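Local coordinates for protein Bd0816 (Bdellovibrio bacteriovorus HD100, PDB 5CER) that probably acts as a serine-type D-Ala-D-Ala carboxypeptidase of the S13 family, trimming the peptide stems of peptidoglycan, at residues M1-N5 / D357-A361; L57-P61 / Y187-K191; T260-Y265 / T323-A327. The protein carries 2 engineered substitutions. All coordinates share one frame; numbering follows the deposited sequence.

Contact 1. Residues M1-N5 / D357-A361; sequences MVYVN and DRGVA. Engineered in segment 1-5: Met1 (natural residue Lys).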
loop_
_atom_site.group_PDB
_atom_site.type_symbol
_atom_site.label_atom_id
_atom_site.label_comp_id
_atom_site.label_asym_id
_atom_site.label_seq_id
_atom_site.Cartn_x
_atom_site.Cartn_y
_atom_site.Cartn_z
ATOM N N MET A 1 -22.997 -3.266 -3.446
ATOM C CA MET A 1 -23.051 -3.241 -4.940
ATOM C C MET A 1 -21.730 -2.790 -5.538
ATOM O O MET A 1 -21.051 -1.900 -4.957
ATOM C CB MET A 1 -24.174 -2.335 -5.451
ATOM C CG MET A 1 -25.526 -2.999 -5.375
ATOM S SD MET A 1 -27.006 -2.028 -5.759
ATOM C CE MET A 1 -26.390 -0.895 -6.942
ATOM N N VAL A 2 -21.366 -3.372 -6.681
ATOM C CA VAL A 2 -20.117 -3.046 -7.326
ATOM C C VAL A 2 -20.381 -2.650 -8.730
ATOM O O VAL A 2 -21.024 -3.391 -9.473
ATOM C CB VAL A 2 -19.146 -4.237 -7.321
ATOM C CG1 VAL A 2 -17.801 -3.834 -7.911
ATOM C CG2 VAL A 2 -18.932 -4.746 -5.892
ATOM N N TYR A 3 -19.847 -1.509 -9.119
ATOM C CA TYR A 3 -19.992 -1.029 -10.475
ATOM C C TYR A 3 -19.011 0.051 -10.842
ATOM O O TYR A 3 -18.383 0.688 -9.973
ATOM C CB TYR A 3 -21.410 -0.509 -10.731
ATOM C CG TYR A 3 -21.915 0.516 -9.754
ATOM C CD1 TYR A 3 -21.654 1.878 -9.926
ATOM C CD2 TYR A 3 -22.693 0.124 -8.653
ATOM C CE1 TYR A 3 -22.147 2.820 -9.026
ATOM C CE2 TYR A 3 -23.193 1.064 -7.752
ATOM C CZ TYR A 3 -22.926 2.397 -7.957
ATOM O OH TYR A 3 -23.421 3.304 -7.063
ATOM N N VAL A 4 -18.896 0.248 -12.157
ATOM C CA VAL A 4 -17.949 1.211 -12.743
ATOM C C VAL A 4 -18.505 2.631 -12.602
ATOM O O VAL A 4 -19.588 2.886 -13.034
ATOM C CB VAL A 4 -17.684 0.915 -14.226
ATOM C CG1 VAL A 4 -16.801 2.019 -14.839
ATOM C CG2 VAL A 4 -16.999 -0.444 -14.389
ATOM N N ASN A 5 -17.784 3.492 -11.899
ATOM C CA ASN A 5 -18.063 4.893 -11.889
ATOM C C ASN A 5 -17.549 5.491 -13.157
ATOM O O ASN A 5 -18.237 6.168 -13.845
ATOM C CB ASN A 5 -17.429 5.558 -10.652
ATOM C CG ASN A 5 -18.220 5.283 -9.344
ATOM O OD1 ASN A 5 -19.437 5.149 -9.387
ATOM N ND2 ASN A 5 -17.520 5.233 -8.189
ATOM N N ASP A 357 -17.552 -7.425 -1.530
ATOM C CA ASP A 357 -17.475 -6.408 -2.619
ATOM C C ASP A 357 -16.007 -6.030 -2.920
ATOM O O ASP A 357 -15.644 -5.827 -4.071
ATOM C CB ASP A 357 -18.265 -5.119 -2.296
ATOM C CG ASP A 357 -19.786 -5.259 -2.452
ATOM O OD1 ASP A 357 -20.335 -6.399 -2.544
ATOM O OD2 ASP A 357 -20.471 -4.175 -2.494
ATOM N N ARG A 358 -15.148 -5.984 -1.908
ATOM C CA ARG A 358 -13.760 -5.565 -2.161
ATOM C C ARG A 358 -13.059 -6.528 -3.133
ATOM O O ARG A 358 -12.459 -6.102 -4.096
ATOM C CB ARG A 358 -12.967 -5.469 -0.861
ATOM C CG ARG A 358 -11.707 -4.624 -0.996
ATOM C CD ARG A 358 -10.829 -4.764 0.212
ATOM N NE ARG A 358 -11.343 -4.034 1.354
ATOM C CZ ARG A 358 -10.735 -3.949 2.528
ATOM N NH1 ARG A 358 -9.592 -4.584 2.763
ATOM N NH2 ARG A 358 -11.305 -3.233 3.475
ATOM N N GLY A 359 -13.171 -7.827 -2.869
ATOM C CA GLY A 359 -12.567 -8.867 -3.719
ATOM C C GLY A 359 -13.120 -8.906 -5.131
ATOM O O GLY A 359 -12.378 -9.121 -6.083
ATOM N N VAL A 360 -14.424 -8.714 -5.251
ATOM C CA VAL A 360 -15.094 -8.689 -6.551
ATOM C C VAL A 360 -14.582 -7.491 -7.364
ATOM O O VAL A 360 -14.213 -7.622 -8.495
ATOM C CB VAL A 360 -16.629 -8.639 -6.354
ATOM C CG1 VAL A 360 -17.352 -8.368 -7.659
ATOM C CG2 VAL A 360 -17.139 -9.928 -5.757
ATOM N N ALA A 361 -14.532 -6.323 -6.738
ATOM C CA ALA A 361 -14.045 -5.125 -7.379
ATOM C C ALA A 361 -12.615 -5.279 -7.814
ATOM O O ALA A 361 -12.256 -4.864 -8.922
ATOM C CB ALA A 361 -14.184 -3.918 -6.463
#
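Met1 and Val2 meet the first turns of helix 356-375 where this helix packs on the antiparallel sheet of a penicillin-binding-protein fold, a worked example of a chain start held beside a helix from late in the sequence. The strand that starts at Tyr3 pairs with strand 339-348, so the chain arrives at the helix already aligned by the sheet.

The polar part is a salt bridge. The amino group of Met1, an engineered residue, reaches Asp357 OD2 at 2.8 Å from Met1 N, on the syn side of the carboxylate. Gln353 and Asp350 also accept hydrogen bonds from this nitrogen, and the backbone N of Asp350 donates to Asp357 OD2. The carboxylate is thus shared between a terminal charge and a backbone amide, although Asp357 itself is poorly ordered.

The apolar part belongs to Val2, whose two methyls divide the helix surface between them. Val2 CG2 lies against the Asp357 side chain, 3.6 Å from Asp357 CG, and touches Val360 CG1 more loosely at 4.3 Å. With CG1 anti to the backbone N (chi1 -176°), the other methyl turns toward the residue one turn beyond Asp357, where Val2 CG1 stands 3.9 Å from Ala361 CB.

Contact 2. Residues L57-P61 / Y187-K191; sequences LHLTP and YKKDK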
loop_
_atom_site.group_PDB
_atom_site.type_symbol
_atom_site.label_atom_id
_atom_site.label_comp_id
_atom_site.label_asym_id
_atom_site.label_seq_id
_atom_site.Cartn_x
_atom_site.Cartn_y
_atom_site.Cartn_z
ATOM N N LEU A 57 20.494 18.344 14.933
ATOM C CA LEU A 57 20.681 17.820 16.268
ATOM C C LEU A 57 21.788 18.670 16.896
ATOM O O LEU A 57 22.905 18.731 16.384
ATOM C CB LEU A 57 21.094 16.347 16.201
ATOM C CG LEU A 57 20.213 15.427 15.359
ATOM C CD1 LEU A 57 20.889 14.116 15.104
ATOM C CD2 LEU A 57 18.870 15.191 16.018
ATOM N N HIS A 58 21.461 19.310 18.011
ATOM C CA HIS A 58 22.301 20.272 18.731
ATOM C C HIS A 58 22.770 19.583 20.020
ATOM O O HIS A 58 21.989 19.381 20.937
ATOM C CB HIS A 58 21.473 21.535 19.021
ATOM C CG HIS A 58 21.131 22.299 17.788
ATOM N ND1 HIS A 58 22.028 23.139 17.165
ATOM C CD2 HIS A 58 20.012 22.317 17.034
ATOM C CE1 HIS A 58 21.468 23.655 16.088
ATOM N NE2 HIS A 58 20.245 23.167 15.983
ATOM N N LEU A 59 24.034 19.195 20.033
ATOM C CA LEU A 59 24.610 18.327 21.044
ATOM C C LEU A 59 25.578 19.145 21.901
ATOM O O LEU A 59 26.556 19.729 21.387
ATOM C CB LEU A 59 25.321 17.182 20.332
ATOM C CG LEU A 59 24.397 16.040 19.932
ATOM C CD1 LEU A 59 24.763 15.507 18.554
ATOM C CD2 LEU A 59 24.404 14.898 20.928
ATOM N N THR A 60 25.288 19.231 23.206
ATOM C CA THR A 60 26.087 20.016 24.130
ATOM C C THR A 60 26.580 19.107 25.262
ATOM O O THR A 60 25.760 18.506 25.942
ATOM C CB THR A 60 25.237 21.186 24.702
ATOM O OG1 THR A 60 24.672 21.962 23.638
ATOM C CG2 THR A 60 26.050 22.076 25.627
ATOM N N PRO A 61 27.911 19.029 25.490
ATOM C CA PRO A 61 28.395 18.232 26.627
ATOM C C PRO A 61 27.937 18.715 28.012
ATOM O O PRO A 61 27.899 19.935 28.277
ATOM C CB PRO A 61 29.927 18.311 26.532
ATOM C CG PRO A 61 30.261 19.071 25.306
ATOM C CD PRO A 61 29.016 19.607 24.685
ATOM N N TYR A 187 15.061 28.315 21.940
ATOM C CA TYR A 187 16.301 27.562 22.021
ATOM C C TYR A 187 17.434 28.443 21.578
ATOM O O TYR A 187 17.411 28.970 20.480
ATOM C CB TYR A 187 16.282 26.262 21.194
ATOM C CG TYR A 187 17.650 25.618 21.216
ATOM C CD1 TYR A 187 18.083 24.899 22.338
ATOM C CD2 TYR A 187 18.546 25.795 20.161
ATOM C CE1 TYR A 187 19.353 24.342 22.387
ATOM C CE2 TYR A 187 19.812 25.227 20.196
ATOM C CZ TYR A 187 20.217 24.510 21.307
ATOM O OH TYR A 187 21.486 23.962 21.350
ATOM N N LYS A 188 18.436 28.573 22.426
ATOM C CA LYS A 188 19.699 29.215 22.064
ATOM C C LYS A 188 20.817 28.311 22.599
ATOM O O LYS A 188 20.708 27.707 23.680
ATOM C CB LYS A 188 19.758 30.679 22.597
ATOM C CG LYS A 188 19.198 31.823 21.591
ATOM C CD LYS A 188 20.081 31.905 20.358
ATOM C CE LYS A 188 19.644 32.961 19.373
ATOM N NZ LYS A 188 20.625 34.072 19.235
ATOM N N LYS A 189 21.900 28.226 21.847
ATOM C CA LYS A 189 22.905 27.205 22.100
ATOM C C LYS A 189 24.108 27.725 22.893
ATOM O O LYS A 189 24.453 28.897 22.797
ATOM C CB LYS A 189 23.347 26.521 20.813
ATOM C CG LYS A 189 23.620 27.383 19.606
ATOM C CD LYS A 189 24.107 26.485 18.479
ATOM C CE LYS A 189 24.013 27.166 17.132
ATOM N NZ LYS A 189 24.410 26.202 16.070
ATOM N N ASP A 190 24.727 26.820 23.662
ATOM C CA ASP A 190 25.909 27.127 24.464
ATOM C C ASP A 190 27.115 27.313 23.584
ATOM O O ASP A 190 27.135 26.890 22.430
ATOM C CB ASP A 190 26.265 25.991 25.454
ATOM C CG ASP A 190 26.002 26.331 26.954
ATOM O OD1 ASP A 190 24.983 27.045 27.201
ATOM O OD2 ASP A 190 26.831 25.883 27.865
ATOM N N LYS A 191 28.133 27.939 24.173
ATOM C CA LYS A 191 29.436 28.079 23.503
ATOM C C LYS A 191 29.989 26.759 22.986
ATOM O O LYS A 191 30.647 26.752 21.954
ATOM C CB LYS A 191 30.531 28.800 24.348
ATOM C CG LYS A 191 30.155 29.107 25.796
ATOM C CD LYS A 191 31.221 29.752 26.707
ATOM C CE LYS A 191 30.968 29.501 28.199
ATOM N NZ LYS A 191 32.038 30.084 29.052
#
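The mixed sheet of the domain inserted into the catalytic fold, as in other S13 enzymes, provides the setting here: His58 and Thr60, alternate residues of strand 54-61, face the loop that leads from strand 175-181 to strand 194-199. Three side chains of that loop, those of Tyr187, Lys189 and Asp190, meet the strand.

Tyr187 brings the outer end of its ring over His58. Its hydroxyl rests against the methylene that carries the imidazole, Tyr187 OH to His58 CB 3.4 Å, while Tyr187 CE2 lies above one face of the imidazole near the rim, 4.0 Å from His58 CG. The ring planes are inclined by 42° with centroids 5.3 Å apart, an oblique pairing. Tyr187 does stack on His70, the residue whose backbone pairs with His58 in the neighbouring strand, so the tyrosine spans two strands.

Lys189 approaches the imidazole at its edge. With CG set between the backbone N and the carbonyl carbon (chi1 44°), its extended chain places Lys189 NZ 4.0 Å from His58 ND1. Farther along, Thr60 CG2 packs on Asp190 CB at 3.9 Å, the two side chains crossing at nearly a right angle; Thr60 OG1 is hydrogen-bonded to Thr193 OG1.

The other ring nitrogen, NE2, is hydrogen-bonded to Glu72, which holds the ring in its rotation. An ammonium so close to ND1 would probably disfavour a second proton on the histidine, whereas the glutamate would favour one, so the two influences may partly offset each other.

Contact 3. Residues T260-Y265 / T323-A327; sequences TAKPIY and TVNKA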
loop_
_atom_site.group_PDB
_atom_site.type_symbol
_atom_site.label_atom_id
_atom_site.label_comp_id
_atom_site.label_asym_id
_atom_site.label_seq_id
_atom_site.Cartn_x
_atom_site.Cartn_y
_atom_site.Cartn_z
ATOM N N THR A 260 -17.954 5.913 9.663
ATOM C CA THR A 260 -18.385 4.667 8.995
ATOM C C THR A 260 -19.777 4.788 8.356
ATOM O O THR A 260 -19.974 4.447 7.205
ATOM C CB THR A 260 -18.312 3.416 9.960
ATOM O OG1 THR A 260 -16.990 3.297 10.488
ATOM C CG2 THR A 260 -18.680 2.087 9.264
ATOM N N ALA A 261 -20.740 5.299 9.122
ATOM C CA ALA A 261 -22.108 5.568 8.611
ATOM C C ALA A 261 -22.188 6.745 7.605
ATOM O O ALA A 261 -22.941 6.672 6.649
ATOM C CB ALA A 261 -23.066 5.807 9.769
ATOM N N LYS A 262 -21.415 7.808 7.845
ATOM C CA LYS A 262 -21.440 9.029 7.041
ATOM C C LYS A 262 -20.026 9.353 6.543
ATOM O O LYS A 262 -19.371 10.255 7.052
ATOM C CB LYS A 262 -21.942 10.207 7.860
ATOM C CG LYS A 262 -23.395 10.193 8.207
ATOM C CD LYS A 262 -24.250 10.615 7.037
ATOM C CE LYS A 262 -25.736 10.663 7.406
ATOM N NZ LYS A 262 -26.583 9.981 6.388
ATOM N N PRO A 263 -19.572 8.629 5.526
ATOM C CA PRO A 263 -18.191 8.846 5.078
ATOM C C PRO A 263 -17.988 10.149 4.307
ATOM O O PRO A 263 -18.914 10.658 3.691
ATOM C CB PRO A 263 -17.921 7.628 4.197
ATOM C CG PRO A 263 -19.278 7.296 3.631
ATOM C CD PRO A 263 -20.255 7.583 4.742
ATOM N N ILE A 264 -16.776 10.689 4.377
ATOM C CA ILE A 264 -16.352 11.851 3.588
ATOM C C ILE A 264 -15.038 11.451 2.947
ATOM O O ILE A 264 -14.070 11.124 3.645
ATOM C CB ILE A 264 -16.171 13.100 4.501
ATOM C CG1 ILE A 264 -17.518 13.446 5.153
ATOM C CG2 ILE A 264 -15.627 14.322 3.741
ATOM C CD1 ILE A 264 -17.372 14.194 6.485
ATOM N N TYR A 265 -14.972 11.628 1.645
ATOM C CA TYR A 265 -13.827 11.219 0.869
ATOM C C TYR A 265 -13.288 12.343 -0.050
ATOM O O TYR A 265 -14.051 13.128 -0.578
ATOM C CB TYR A 265 -14.265 10.096 -0.018
ATOM C CG TYR A 265 -14.709 8.841 0.680
ATOM C CD1 TYR A 265 -13.822 8.147 1.538
ATOM C CD2 TYR A 265 -15.966 8.278 0.433
ATOM C CE1 TYR A 265 -14.199 6.963 2.158
ATOM C CE2 TYR A 265 -16.330 7.076 1.007
ATOM C CZ TYR A 265 -15.443 6.417 1.870
ATOM O OH TYR A 265 -15.816 5.205 2.467
ATOM N N THR A 323 -8.551 1.834 -1.762
ATOM C CA THR A 323 -9.582 1.055 -1.104
ATOM C C THR A 323 -10.246 1.844 0.023
ATOM O O THR A 323 -9.560 2.250 0.976
ATOM C CB THR A 323 -8.958 -0.172 -0.462
ATOM O OG1 THR A 323 -8.251 -0.923 -1.446
ATOM C CG2 THR A 323 -10.059 -1.062 0.173
ATOM N N VAL A 324 -11.534 2.132 -0.113
ATOM C CA VAL A 324 -12.365 2.634 1.010
ATOM C C VAL A 324 -13.675 1.857 0.931
ATOM O O VAL A 324 -13.849 1.080 0.011
ATOM C CB VAL A 324 -12.612 4.164 1.026
ATOM C CG1 VAL A 324 -11.289 4.911 1.218
ATOM C CG2 VAL A 324 -13.256 4.616 -0.247
ATOM N N ASN A 325 -14.553 2.043 1.934
ATOM C CA ASN A 325 -15.784 1.274 1.995
ATOM C C ASN A 325 -16.662 1.450 0.745
ATOM O O ASN A 325 -17.268 0.478 0.301
ATOM C CB ASN A 325 -16.565 1.605 3.243
ATOM C CG ASN A 325 -15.969 0.989 4.493
ATOM O OD1 ASN A 325 -15.084 0.143 4.438
ATOM N ND2 ASN A 325 -16.445 1.435 5.639
ATOM N N LYS A 326 -16.659 2.666 0.177
ATOM C CA LYS A 326 -17.463 2.989 -0.995
ATOM C C LYS A 326 -16.734 2.940 -2.350
ATOM O O LYS A 326 -17.351 3.231 -3.391
ATOM C CB LYS A 326 -18.139 4.359 -0.832
ATOM C CG LYS A 326 -19.068 4.442 0.333
ATOM C CD LYS A 326 -20.134 3.375 0.268
ATOM C CE LYS A 326 -21.193 3.583 1.308
ATOM N NZ LYS A 326 -22.162 2.456 1.334
ATOM N N ALA A 327 -15.445 2.606 -2.362
ATOM C CA ALA A 327 -14.708 2.625 -3.628
ATOM C C ALA A 327 -13.505 1.694 -3.689
ATOM O O ALA A 327 -12.837 1.440 -2.685
ATOM C CB ALA A 327 -14.293 4.074 -3.962
HETATM O O HOH W 1 -13.821 4.000 4.354
#
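Tyr265 OH is linked by a water to the turn and lies close to its backbone at Asn325 and Lys326. The water lies in the plane of the phenol ring at its edge, 3.0 Å from Tyr265 OH, and accepts from Asn325 N at 3.2 Å, bridging loop 260-265 to the turn; Lys326 N stands 3.5 Å from Tyr265 OH.

That turn is a type I beta turn, Val324 to Ala327, closing a beta hairpin between strands 317-324 and 327-336 of the large antiparallel sheet. Val324 N bonds to Ala327 O and Ala327 N to Val324 O, leaving Asn325 and Lys326 as the two-residue connection. The first strand carries the Lys-Thr-Gly signature of penicillin-recognising enzymes immediately before Thr323.

Side chains also pack against the ring of Tyr265. Val324 CG2 makes a CH-pi contact over one face, 3.8 Å from the Tyr265 ring centroid and 28° off the normal, and Val324 CB comes within 3.4 Å of Tyr265 CE1. Farther round the ring, Lys326 CB approaches Tyr265 CE2 obliquely at 3.7 Å, on the same side of the ring plane as Val324 CG2. Pro263 CG adds a looser touch on Lys326 CG at 4.4 Å.

Lys326 offers its aliphatic base to the tyrosine: a bend at chi2 (-56°) carries the ammonium away to salt bridges with Asp352 and Asp350. One residue thus separates its chemistry along its length, hydrocarbon against the phenol and charge toward the carboxylates, while a water serves the polar end of the tyrosine and the turn amide together.

Contacts 1 and 3 are neighbours, with centres about 13 Å apart, and both reach the large antiparallel sheet; they meet directly where Arg358 NE packs 3.4 Å from Thr323 CG2. Asp350 ties them further, since its carboxylate takes Met1 N on one oxygen and Lys326 NZ on the other. Contact 3 follows directly on the Lys-Thr-Gly signature, which in related enzymes lines the active site. Contact 2 belongs to a different region on the far side of the chain's centre: its centre is about 57 Å from that of contact 1 and 48 Å from that of contact 3. Along the chain, contact 1 spans both others, which follow one another in series.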